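Local coordinates for protein VESB protease (Vibrio cholerae, PDB 4LK4) that is a secreted trypsin-like serine protease of the peptidase S1 family that probably cleaves peptide bonds as an endopeptidase and carries an additional immunoglobulin-like domain, at residues A[176-188]-A[227-239]. The protein carries 1 engineered substitution. Sequence-based numbering, arbitrary orientation.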
ATOM      1  N   ILE A 176      -5.626 -13.726 -12.153  1.00 58.91           N
ATOM      2  CA  ILE A 176      -5.059 -14.466 -11.046  1.00 55.26           C
ATOM      3  C   ILE A 176      -4.239 -15.592 -11.630  1.00 56.87           C
ATOM      4  O   ILE A 176      -4.648 -16.232 -12.600  1.00 60.65           O
ATOM      5  CB  ILE A 176      -6.167 -15.039 -10.136  1.00 53.75           C
ATOM      6  CG1 ILE A 176      -6.838 -13.904  -9.358  1.00 51.95           C
ATOM      7  CG2 ILE A 176      -5.603 -16.069  -9.164  1.00 52.20           C
ATOM      8  CD1 ILE A 176      -8.204 -14.263  -8.830  1.00 52.22           C
ATOM      9  N   SER A 177      -3.088 -15.845 -11.033  1.00 55.09           N
ATOM     10  CA  SER A 177      -2.213 -16.876 -11.537  1.00 57.01           C
ATOM     11  C   SER A 177      -2.527 -18.175 -10.827  1.00 56.89           C
ATOM     12  O   SER A 177      -3.029 -18.183  -9.711  1.00 55.15           O
ATOM     13  CB  SER A 177      -0.742 -16.487 -11.352  1.00 57.20           C
ATOM     14  OG  SER A 177       0.120 -17.548 -11.727  1.00 59.01           O
ATOM     15  N   SER A 178      -2.257 -19.280 -11.497  1.00 59.88           N
ATOM     16  CA  SER A 178      -2.383 -20.579 -10.876  1.00 61.25           C
ATOM     17  C   SER A 178      -1.144 -20.855 -10.013  1.00 61.44           C
ATOM     18  O   SER A 178      -1.171 -21.745  -9.174  1.00 60.91           O
ATOM     19  CB  SER A 178      -2.537 -21.654 -11.941  1.00 65.08           C
ATOM     20  OG  SER A 178      -1.325 -21.811 -12.639  1.00 69.25           O
ATOM     21  N   ASP A 179      -0.067 -20.095 -10.242  1.00 62.11           N
ATOM     22  CA  ASP A 179       1.165 -20.186  -9.471  1.00 62.44           C
ATOM     23  C   ASP A 179       0.921 -19.460  -8.152  1.00 59.12           C
ATOM     24  O   ASP A 179       0.573 -18.285  -8.158  1.00 57.07           O
ATOM     25  CB  ASP A 179       2.304 -19.531 -10.254  1.00 65.18           C
ATOM     26  CG  ASP A 179       3.663 -19.678  -9.583  1.00 67.69           C
ATOM     27  OD1 ASP A 179       3.684 -19.924  -8.375  1.00 66.56           O
ATOM     28  OD2 ASP A 179       4.717 -19.547 -10.272  1.00 71.28           O
ATOM     29  N   PRO A 180       1.084 -20.162  -7.012  1.00 59.66           N
ATOM     30  CA  PRO A 180       0.920 -19.569  -5.688  1.00 57.64           C
ATOM     31  C   PRO A 180       1.933 -18.451  -5.425  1.00 57.78           C
ATOM     32  O   PRO A 180       1.709 -17.583  -4.568  1.00 55.50           O
ATOM     33  CB  PRO A 180       1.194 -20.742  -4.733  1.00 59.37           C
ATOM     34  CG  PRO A 180       1.072 -21.979  -5.554  1.00 62.06           C
ATOM     35  CD  PRO A 180       1.474 -21.584  -6.926  1.00 63.26           C
ATOM     36  N   ASN A 181       3.055 -18.510  -6.126  1.00 59.17           N
ATOM     37  CA  ASN A 181       4.063 -17.506  -6.007  1.00 59.85           C
ATOM     38  C   ASN A 181       3.649 -16.340  -6.901  1.00 58.12           C
ATOM     39  O   ASN A 181       4.290 -16.057  -7.899  1.00 59.06           O
ATOM     40  CB  ASN A 181       5.424 -18.075  -6.411  1.00 64.07           C
ATOM     41  CG  ASN A 181       6.512 -17.039  -6.377  1.00 65.61           C
ATOM     42  OD1 ASN A 181       6.494 -16.143  -5.544  1.00 64.74           O
ATOM     43  ND2 ASN A 181       7.451 -17.133  -7.304  1.00 70.11           N
ATOM     44  N   SER A 182       2.561 -15.676  -6.518  1.00 54.62           N
ATOM     45  CA  SER A 182       1.992 -14.572  -7.287  1.00 53.05           C
ATOM     46  C   SER A 182       1.322 -13.546  -6.368  1.00 50.36           C
ATOM     47  O   SER A 182       1.188 -13.744  -5.146  1.00 48.66           O
ATOM     48  CB  SER A 182       0.964 -15.089  -8.301  1.00 53.39           C
ATOM     49  OG  SER A 182      -0.041 -15.869  -7.652  1.00 52.99           O
ATOM     50  N   THR A 183       0.884 -12.472  -7.016  1.00 49.68           N
ATOM     51  CA  THR A 183       0.343 -11.295  -6.410  1.00 48.02           C
ATOM     52  C   THR A 183      -0.848 -11.505  -5.470  1.00 45.91           C
ATOM     53  O   THR A 183      -1.069 -10.672  -4.592  1.00 45.20           O
ATOM     54  CB  THR A 183      -0.104 -10.291  -7.508  1.00 49.24           C
ATOM     55  OG1 THR A 183      -0.571  -9.082  -6.891  1.00 49.25           O
ATOM     56  CG2 THR A 183      -1.240 -10.846  -8.359  1.00 48.98           C
ATOM     57  N   ASN A 184      -1.662 -12.526  -5.694  1.00 44.84           N
ATOM     58  CA  ASN A 184      -2.803 -12.704  -4.835  1.00 44.44           C
ATOM     59  C   ASN A 184      -3.258 -14.136  -4.713  1.00 45.34           C
ATOM     60  O   ASN A 184      -2.840 -15.004  -5.493  1.00 48.46           O
ATOM     61  CB  ASN A 184      -3.955 -11.774  -5.241  1.00 44.50           C
ATOM     62  CG  ASN A 184      -4.407 -11.961  -6.682  1.00 45.21           C
ATOM     63  OD1 ASN A 184      -4.130 -12.966  -7.321  1.00 46.38           O
ATOM     64  ND2 ASN A 184      -5.138 -10.986  -7.184  1.00 45.95           N
ATOM     65  N   PHE A 185      -4.064 -14.385  -3.683  1.00 44.11           N
ATOM     66  CA  PHE A 185      -4.635 -15.717  -3.417  1.00 43.82           C
ATOM     67  C   PHE A 185      -6.075 -15.592  -2.931  1.00 44.22           C
ATOM     68  O   PHE A 185      -6.556 -14.490  -2.658  1.00 44.18           O
ATOM     69  CB  PHE A 185      -3.800 -16.462  -2.360  1.00 42.81           C
ATOM     70  CG  PHE A 185      -3.844 -15.843  -0.990  1.00 40.67           C
ATOM     71  CD1 PHE A 185      -4.840 -16.168  -0.097  1.00 40.06           C
ATOM     72  CD2 PHE A 185      -2.875 -14.940  -0.592  1.00 39.71           C
ATOM     73  CE1 PHE A 185      -4.853 -15.618   1.175  1.00 39.11           C
ATOM     74  CE2 PHE A 185      -2.913 -14.354   0.652  1.00 38.49           C
ATOM     75  CZ  PHE A 185      -3.899 -14.704   1.540  1.00 38.68           C
ATOM     76  N   CYS A 186      -6.724 -16.737  -2.781  1.00 45.81           N
ATOM     77  CA  CYS A 186      -8.117 -16.831  -2.425  1.00 46.88           C
ATOM     78  C   CYS A 186      -8.298 -17.523  -1.095  1.00 46.00           C
ATOM     79  O   CYS A 186      -7.529 -18.403  -0.723  1.00 45.38           O
ATOM     80  CB  CYS A 186      -8.859 -17.695  -3.444  1.00 50.71           C
ATOM     81  SG  CYS A 186      -9.147 -16.914  -5.031  1.00 54.47           S
ATOM     82  N   ALA A 187      -9.378 -17.172  -0.421  1.00 45.18           N
ATOM     83  CA  ALA A 187      -9.768 -17.862   0.777  1.00 45.74           C
ATOM     84  C   ALA A 187     -11.265 -17.821   0.865  1.00 47.22           C
ATOM     85  O   ALA A 187     -11.907 -16.869   0.417  1.00 46.79           O
ATOM     86  CB  ALA A 187      -9.159 -17.188   1.976  1.00 45.15           C
ATOM     87  N   ALA A 188     -11.821 -18.851   1.470  1.00 48.60           N
ATOM     88  CA  ALA A 188     -13.252 -19.050   1.452  1.00 50.66           C
ATOM     89  C   ALA A 188     -13.858 -18.933   2.813  1.00 51.84           C
ATOM     90  O   ALA A 188     -13.346 -19.467   3.802  1.00 50.81           O
ATOM     91  CB  ALA A 188     -13.574 -20.418   0.868  1.00 52.09           C
ATOM     92  N   THR A 227     -18.458 -17.527  -4.965  1.00 65.75           N
ATOM     93  CA  THR A 227     -17.131 -16.916  -5.142  1.00 62.89           C
ATOM     94  C   THR A 227     -16.266 -16.987  -3.843  1.00 60.05           C
ATOM     95  O   THR A 227     -16.774 -17.179  -2.714  1.00 59.13           O
ATOM     96  CB  THR A 227     -17.260 -15.420  -5.504  1.00 64.66           C
ATOM     97  OG1 THR A 227     -17.840 -14.716  -4.387  1.00 64.96           O
ATOM     98  CG2 THR A 227     -18.132 -15.195  -6.802  1.00 67.43           C
ATOM     99  N   TYR A 228     -14.967 -16.823  -4.041  1.00 55.76           N
ATOM    100  CA  TYR A 228     -13.997 -16.676  -2.984  1.00 53.55           C
ATOM    101  C   TYR A 228     -13.661 -15.199  -2.779  1.00 51.19           C
ATOM    102  O   TYR A 228     -13.970 -14.363  -3.621  1.00 53.25           O
ATOM    103  CB  TYR A 228     -12.688 -17.367  -3.397  1.00 54.01           C
ATOM    104  CG  TYR A 228     -12.838 -18.798  -3.850  1.00 55.73           C
ATOM    105  CD1 TYR A 228     -13.596 -19.710  -3.110  1.00 56.60           C
ATOM    106  CD2 TYR A 228     -12.179 -19.250  -4.979  1.00 56.45           C
ATOM    107  CE1 TYR A 228     -13.726 -21.024  -3.514  1.00 58.41           C
ATOM    108  CE2 TYR A 228     -12.307 -20.562  -5.401  1.00 58.87           C
ATOM    109  CZ  TYR A 228     -13.076 -21.450  -4.661  1.00 59.80           C
ATOM    110  OH  TYR A 228     -13.201 -22.756  -5.079  1.00 60.34           O
ATOM    111  N   GLY A 229     -12.985 -14.894  -1.680  1.00 47.49           N
ATOM    112  CA  GLY A 229     -12.403 -13.587  -1.459  1.00 44.34           C
ATOM    113  C   GLY A 229     -10.982 -13.647  -1.970  1.00 43.69           C
ATOM    114  O   GLY A 229     -10.320 -14.685  -1.863  1.00 41.82           O
ATOM    115  N   VAL A 230     -10.517 -12.524  -2.534  1.00 42.82           N
ATOM    116  CA  VAL A 230      -9.191 -12.440  -3.096  1.00 41.48           C
ATOM    117  C   VAL A 230      -8.341 -11.490  -2.268  1.00 39.90           C
ATOM    118  O   VAL A 230      -8.760 -10.378  -1.959  1.00 38.48           O
ATOM    119  CB  VAL A 230      -9.293 -11.964  -4.528  1.00 42.78           C
ATOM    120  CG1 VAL A 230      -7.918 -11.759  -5.111  1.00 42.83           C
ATOM    121  CG2 VAL A 230     -10.089 -12.972  -5.338  1.00 45.01           C
ATOM    122  N   TYR A 231      -7.135 -11.933  -1.938  1.00 39.63           N
ATOM    123  CA  TYR A 231      -6.279 -11.250  -0.972  1.00 38.49           C
ATOM    124  C   TYR A 231      -4.908 -11.045  -1.578  1.00 39.82           C
ATOM    125  O   TYR A 231      -4.323 -11.971  -2.144  1.00 42.24           O
ATOM    126  CB  TYR A 231      -6.156 -12.087   0.305  1.00 38.02           C
ATOM    127  CG  TYR A 231      -7.486 -12.375   0.954  1.00 38.02           C
ATOM    128  CD1 TYR A 231      -8.276 -13.435   0.537  1.00 38.71           C
ATOM    129  CD2 TYR A 231      -7.964 -11.562   1.965  1.00 37.74           C
ATOM    130  CE1 TYR A 231      -9.513 -13.659   1.095  1.00 39.39           C
ATOM    131  CE2 TYR A 231      -9.181 -11.787   2.553  1.00 38.68           C
ATOM    132  CZ  TYR A 231      -9.955 -12.828   2.114  1.00 40.41           C
ATOM    133  OH  TYR A 231     -11.150 -13.025   2.751  1.00 42.41           O
ATOM    134  N   THR A 232      -4.391  -9.826  -1.489  1.00 40.09           N
ATOM    135  CA  THR A 232      -3.068  -9.563  -1.958  1.00 40.07           C
ATOM    136  C   THR A 232      -2.123 -10.373  -1.080  1.00 40.97           C
ATOM    137  O   THR A 232      -2.322 -10.476   0.132  1.00 40.39           O
ATOM    138  CB  THR A 232      -2.741  -8.080  -1.902  1.00 40.84           C
ATOM    139  OG1 THR A 232      -3.645  -7.361  -2.754  1.00 41.50           O
ATOM    140  CG2 THR A 232      -1.329  -7.817  -2.371  1.00 41.62           C
ATOM    141  N   ASN A 233      -1.124 -10.970  -1.724  1.00 40.96           N
ATOM    142  CA  ASN A 233      -0.204 -11.885  -1.104  1.00 42.28           C
ATOM    143  C   ASN A 233       1.016 -11.185  -0.457  1.00 43.48           C
ATOM    144  O   ASN A 233       1.942 -10.789  -1.146  1.00 44.91           O
ATOM    145  CB  ASN A 233       0.233 -12.857  -2.183  1.00 43.53           C
ATOM    146  CG  ASN A 233       1.266 -13.848  -1.706  1.00 45.23           C
ATOM    147  OD1 ASN A 233       1.779 -13.768  -0.576  1.00 45.66           O
ATOM    148  ND2 ASN A 233       1.582 -14.807  -2.572  1.00 46.61           N
ATOM    149  N   VAL A 234       1.019 -11.052   0.867  1.00 43.86           N
ATOM    150  CA  VAL A 234       2.075 -10.324   1.531  1.00 45.22           C
ATOM    151  C   VAL A 234       3.459 -10.975   1.382  1.00 46.23           C
ATOM    152  O   VAL A 234       4.482 -10.261   1.285  1.00 45.53           O
ATOM    153  CB  VAL A 234       1.742 -10.093   3.012  1.00 46.48           C
ATOM    154  CG1 VAL A 234       2.960  -9.647   3.815  1.00 48.89           C
ATOM    155  CG2 VAL A 234       0.667  -9.045   3.132  1.00 45.50           C
ATOM    156  N   SER A 235       3.519 -12.301   1.360  1.00 46.59           N
ATOM    157  CA  SER A 235       4.821 -12.981   1.195  1.00 47.28           C
ATOM    158  C   SER A 235       5.517 -12.557  -0.082  1.00 48.75           C
ATOM    159  O   SER A 235       6.710 -12.277  -0.092  1.00 49.85           O
ATOM    160  CB  SER A 235       4.660 -14.479   1.162  1.00 47.14           C
ATOM    161  OG  SER A 235       4.379 -14.938   2.452  1.00 48.74           O
ATOM    162  N   TYR A 236       4.745 -12.476  -1.157  1.00 48.77           N
ATOM    163  CA  TYR A 236       5.267 -12.194  -2.472  1.00 47.73           C
ATOM    164  C   TYR A 236       5.757 -10.756  -2.529  1.00 48.13           C
ATOM    165  O   TYR A 236       6.485 -10.400  -3.448  1.00 49.08           O
ATOM    166  CB  TYR A 236       4.141 -12.456  -3.489  1.00 48.04           C
ATOM    167  CG  TYR A 236       4.434 -12.150  -4.942  1.00 48.15           C
ATOM    168  CD1 TYR A 236       5.076 -13.073  -5.756  1.00 52.07           C
ATOM    169  CD2 TYR A 236       4.052 -10.964  -5.499  1.00 48.02           C
ATOM    170  CE1 TYR A 236       5.351 -12.806  -7.095  1.00 51.69           C
ATOM    171  CE2 TYR A 236       4.316 -10.677  -6.834  1.00 50.70           C
ATOM    172  CZ  TYR A 236       4.964 -11.610  -7.620  1.00 51.97           C
ATOM    173  OH  TYR A 236       5.213 -11.333  -8.930  1.00 55.31           O
ATOM    174  N   PHE A 237       5.326  -9.919  -1.576  1.00 47.17           N
ATOM    175  CA  PHE A 237       5.582  -8.477  -1.632  1.00 46.43           C
ATOM    176  C   PHE A 237       6.535  -7.911  -0.562  1.00 47.76           C
ATOM    177  O   PHE A 237       6.679  -6.691  -0.452  1.00 48.87           O
ATOM    178  CB  PHE A 237       4.241  -7.697  -1.655  1.00 44.89           C
ATOM    179  CG  PHE A 237       3.600  -7.622  -3.037  1.00 43.92           C
ATOM    180  CD1 PHE A 237       4.293  -7.095  -4.112  1.00 43.94           C
ATOM    181  CD2 PHE A 237       2.316  -8.094  -3.250  1.00 42.64           C
ATOM    182  CE1 PHE A 237       3.706  -7.034  -5.372  1.00 44.60           C
ATOM    183  CE2 PHE A 237       1.734  -8.063  -4.491  1.00 42.24           C
ATOM    184  CZ  PHE A 237       2.427  -7.522  -5.561  1.00 44.79           C
ATOM    185  N   ARG A 238       7.227  -8.775   0.178  1.00 48.14           N
ATOM    186  CA  ARG A 238       8.082  -8.326   1.271  1.00 48.75           C
ATOM    187  C   ARG A 238       9.141  -7.314   0.841  1.00 51.30           C
ATOM    188  O   ARG A 238       9.344  -6.308   1.534  1.00 52.62           O
ATOM    189  CB  ARG A 238       8.723  -9.527   1.947  1.00 49.79           C
ATOM    190  CG  ARG A 238       7.716 -10.455   2.623  1.00 49.84           C
ATOM    191  CD  ARG A 238       6.903  -9.709   3.650  1.00 50.20           C
ATOM    192  NE  ARG A 238       7.787  -8.959   4.528  1.00 52.18           N
ATOM    193  CZ  ARG A 238       8.356  -9.444   5.630  1.00 53.66           C
ATOM    194  NH1 ARG A 238       8.114 -10.679   6.028  1.00 54.35           N
ATOM    195  NH2 ARG A 238       9.170  -8.675   6.339  1.00 54.26           N
ATOM    196  N   ASP A 239       9.801  -7.557  -0.295  1.00 51.68           N
ATOM    197  CA  ASP A 239      10.797  -6.623  -0.790  1.00 53.27           C
ATOM    198  C   ASP A 239      10.181  -5.308  -1.193  1.00 50.67           C
ATOM    199  O   ASP A 239      10.780  -4.241  -0.961  1.00 50.61           O
ATOM    200  CB  ASP A 239      11.574  -7.188  -1.990  1.00 57.16           C
ATOM    201  CG  ASP A 239      12.475  -8.347  -1.608  1.00 60.47           C
ATOM    202  OD1 ASP A 239      12.672  -8.611  -0.402  1.00 62.84           O
ATOM    203  OD2 ASP A 239      12.968  -9.007  -2.524  1.00 64.87           O
TER
HETATM  204  O   HOH W   1      -0.717 -16.314  -4.035  1.00 44.99           O
HETATM  205  O   HOH W   2       4.695 -16.102  -2.548  1.00 40.70           O
HETATM  206  O   HOH W   3      -3.134  -8.075  -5.385  1.00 41.82           O
HETATM  207  O   HOH W   4     -12.750 -14.706   2.010  1.00 50.90           O
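Strands 184-188 and 229-233 pair antiparallel in the C-terminal beta-barrel of the chymotrypsin-like fold, and the loop before the first strand folds over the turn leading from the second into helix 238-243. Phe185 and Tyr231 form one hydrogen-bonded pair, with Tyr231 N 2.7 Å from Phe185 O, and Ala187 and Gly229 form the next. On the side of the sheet that carries Phe185, Ala187 and Tyr231, CB of Tyr231 sits over one face of the Phe185 ring, a CH-pi contact 3.9 Å from its centroid. The ring planes differ by only 22°, yet with centroids 5.7 Å apart there is little stacking between them. The Tyr231 ring runs along the strand instead, its CE1 reaching CB of Ala187. The other side is lined by Cys186 and Val230; SG of Cys186 lies obliquely beside the Tyr228 ring, 3.8 Å from CD2.

Beyond the regular pairing, Asn233 ties down the loop. Its backbone N binds Thr183 O, while CG, anti to the backbone N (chi1 177°), carries ND2 to Ser182 O at 2.8 Å; this second bond is bent, 137° at the hydrogen. The Tyr236 ring lies flat against the Ser182-Thr183 peptide, with Ser182 C over its centre, and OD1 of Asn181 meets its edge 3.4 Å from CD1. OG1 of Thr183 approaches the edge of the Phe237 ring and is also hydrogen-bonded to Asn102 N.

The disulfide from Cys186 to Cys168 fastens the pair to helix 165-172, on which Tyr228 also packs. Strand 156-162 flanks strand 184-189, and strand 211-216 flanks strand 229-233, placing the two strands inside the barrel sheet.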